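Local coordinates for Oxidored_FMN domain-containing protein ([Pseudomonas] geniculata N1, PDB 6L6J) that acts as a 6-hydroxypseudooxynicotine amine oxidase, binding FMN and a [4Fe-4S] cluster that probably carry the redox chemistry, at residues S415-S421 with S457-P463. Coordinates in Å, arbitrary orientation, origin at the centre of the assembly. Residues are numbered along the deposited sequence.
Sequences SIADAGS and SMYLDSP. With ADP (adenosine-5'-diphosphate), chain D.
Residues 415-418 and 457-459 are extended (phi -104 to -141°, psi 116 to 149°); strands 415-417 and 457-459 run parallel, axes 4.9 Å apart at 11°, with Ser415 opposite Ser457, Ile416 opposite Met458 and Ala417 opposite Tyr459 (CA-CA 4.7, 5.2 and 4.7 Å). Ile416 N donates to Ser457 O and Tyr459 N to Ile416 O (both 2.9 Å), Asp418 N to Tyr459 O (3.0 Å). Leu460 leaves the strand at phi/psi -107/5°, and 460-463 bends sideways past Asp418 and Ala419, so that Ser462 N donates to Asp418 O (3.0 Å). This is the edge pair of a parallel Rossmann sheet, strand 456-459 outermost, with ADP at the sheet's C-terminal edge. Asp418 (chi1 t) accepts ribose ADP O3' at OD1 (2.5 Å), which also takes the Gly396 amide of the glycine-rich turn; OD2 receives Gly420 N (2.8 Å), an Asx turn. Ala419 CB packs on Pro463 CB (3.8 Å), while Ser462 O lies 3.5 Å from ADP C2. On one sheet face Ile416 CG2 meets Met458 CG (4.1 Å), both side chains touching Trp423; Ser415, Ala417, Ser457 and Tyr459 occupy the other.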
# COMPACT_ATOMS: atom_id res chain seq x y z
N SER A 415 25.18 10.14 -16.70
CA SER A 415 26.09 10.20 -15.53
C SER A 415 25.28 10.57 -14.29
O SER A 415 24.39 11.44 -14.40
CB SER A 415 27.23 11.13 -15.79
OG SER A 415 28.12 10.55 -16.73
N ILE A 416 25.57 9.92 -13.16
CA ILE A 416 24.99 10.25 -11.83
C ILE A 416 26.12 10.36 -10.79
O ILE A 416 26.99 9.47 -10.75
CB ILE A 416 23.91 9.21 -11.44
CG1 ILE A 416 23.36 9.47 -10.04
CG2 ILE A 416 24.44 7.79 -11.57
CD1 ILE A 416 21.98 8.87 -9.80
N ALA A 417 26.11 11.44 -10.00
CA ALA A 417 27.08 11.76 -8.94
C ALA A 417 26.36 11.85 -7.59
O ALA A 417 25.22 12.33 -7.56
CB ALA A 417 27.78 13.06 -9.27
N ASP A 418 27.02 11.40 -6.51
CA ASP A 418 26.56 11.59 -5.10
C ASP A 418 27.79 11.88 -4.23
O ASP A 418 28.87 11.34 -4.54
CB ASP A 418 25.83 10.36 -4.56
CG ASP A 418 25.20 10.62 -3.20
OD1 ASP A 418 24.14 11.28 -3.18
OD2 ASP A 418 25.82 10.21 -2.16
N ALA A 419 27.61 12.66 -3.17
CA ALA A 419 28.70 13.14 -2.30
C ALA A 419 29.10 12.05 -1.28
O ALA A 419 30.20 12.20 -0.71
CB ALA A 419 28.29 14.42 -1.61
N GLY A 420 28.26 11.03 -1.07
CA GLY A 420 28.44 9.99 -0.03
C GLY A 420 29.09 8.72 -0.57
O GLY A 420 29.24 8.60 -1.77
N SER A 421 29.45 7.78 0.30
CA SER A 421 30.15 6.52 -0.06
C SER A 421 29.15 5.42 -0.43
O SER A 421 29.62 4.30 -0.74
CB SER A 421 31.07 6.05 1.04
OG SER A 421 30.75 6.66 2.27
N SER A 457 27.17 5.94 -16.08
CA SER A 457 28.38 6.13 -15.24
C SER A 457 27.94 6.55 -13.84
O SER A 457 27.14 7.50 -13.72
CB SER A 457 29.31 7.14 -15.86
OG SER A 457 29.57 6.79 -17.22
N MET A 458 28.44 5.85 -12.82
CA MET A 458 28.04 6.04 -11.41
C MET A 458 29.26 6.51 -10.61
O MET A 458 30.22 5.75 -10.54
CB MET A 458 27.47 4.73 -10.85
CG MET A 458 26.37 4.16 -11.74
SD MET A 458 25.41 2.84 -10.97
CE MET A 458 24.50 3.73 -9.71
N TYR A 459 29.23 7.73 -10.06
CA TYR A 459 30.34 8.34 -9.28
C TYR A 459 29.90 8.54 -7.83
O TYR A 459 28.99 9.35 -7.59
CB TYR A 459 30.79 9.66 -9.91
CG TYR A 459 31.16 9.56 -11.37
CD1 TYR A 459 32.25 8.80 -11.79
CD2 TYR A 459 30.42 10.20 -12.34
CE1 TYR A 459 32.60 8.71 -13.12
CE2 TYR A 459 30.75 10.12 -13.68
CZ TYR A 459 31.84 9.37 -14.07
OH TYR A 459 32.14 9.28 -15.39
N LEU A 460 30.56 7.86 -6.89
CA LEU A 460 30.08 7.73 -5.49
C LEU A 460 30.88 8.58 -4.50
O LEU A 460 30.61 8.43 -3.29
CB LEU A 460 30.13 6.26 -5.06
CG LEU A 460 28.78 5.57 -4.92
CD1 LEU A 460 28.98 4.13 -4.45
CD2 LEU A 460 27.85 6.33 -3.99
N ASP A 461 31.82 9.42 -4.89
CA ASP A 461 32.52 10.21 -3.84
C ASP A 461 32.75 11.60 -4.39
O ASP A 461 33.83 12.14 -4.19
CB ASP A 461 33.76 9.48 -3.32
CG ASP A 461 33.44 8.53 -2.18
OD1 ASP A 461 32.85 8.99 -1.17
OD2 ASP A 461 33.74 7.32 -2.33
N SER A 462 31.69 12.16 -4.98
CA SER A 462 31.73 13.31 -5.91
C SER A 462 30.76 14.40 -5.47
O SER A 462 29.67 14.54 -6.03
CB SER A 462 31.49 12.81 -7.30
OG SER A 462 32.23 11.61 -7.52
N PRO A 463 31.12 15.21 -4.45
CA PRO A 463 30.41 16.46 -4.17
C PRO A 463 30.74 17.43 -5.31
O PRO A 463 31.90 17.56 -5.63
CB PRO A 463 30.95 16.91 -2.80
CG PRO A 463 32.31 16.26 -2.69
CD PRO A 463 32.22 14.98 -3.50
PB ADP D . 15.47 12.70 -2.69
O1B ADP D . 16.16 11.75 -3.64
O2B ADP D . 14.32 12.06 -1.92
O3B ADP D . 15.08 14.00 -3.36
PA ADP D . 17.79 12.46 -0.92
O1A ADP D . 17.47 11.00 -0.82
O2A ADP D . 18.06 13.22 0.32
O3A ADP D . 16.55 13.17 -1.61
O5' ADP D . 18.97 12.68 -2.01
C5' ADP D . 19.94 13.74 -1.89
C4' ADP D . 21.32 13.18 -2.13
O4' ADP D . 22.08 14.14 -2.92
C3' ADP D . 22.17 12.93 -0.87
O3' ADP D . 23.04 11.82 -0.99
C2' ADP D . 22.96 14.24 -0.78
O2' ADP D . 24.09 14.22 0.07
C1' ADP D . 23.30 14.39 -2.26
N9 ADP D . 23.84 15.70 -2.63
C8 ADP D . 23.47 16.94 -2.14
N7 ADP D . 24.17 17.92 -2.66
C5 ADP D . 25.06 17.29 -3.53
C6 ADP D . 26.07 17.78 -4.39
N6 ADP D . 26.36 19.07 -4.53
N1 ADP D . 26.77 16.88 -5.12
C2 ADP D . 26.47 15.59 -4.99
N3 ADP D . 25.54 15.02 -4.23
C4 ADP D . 24.86 15.93 -3.51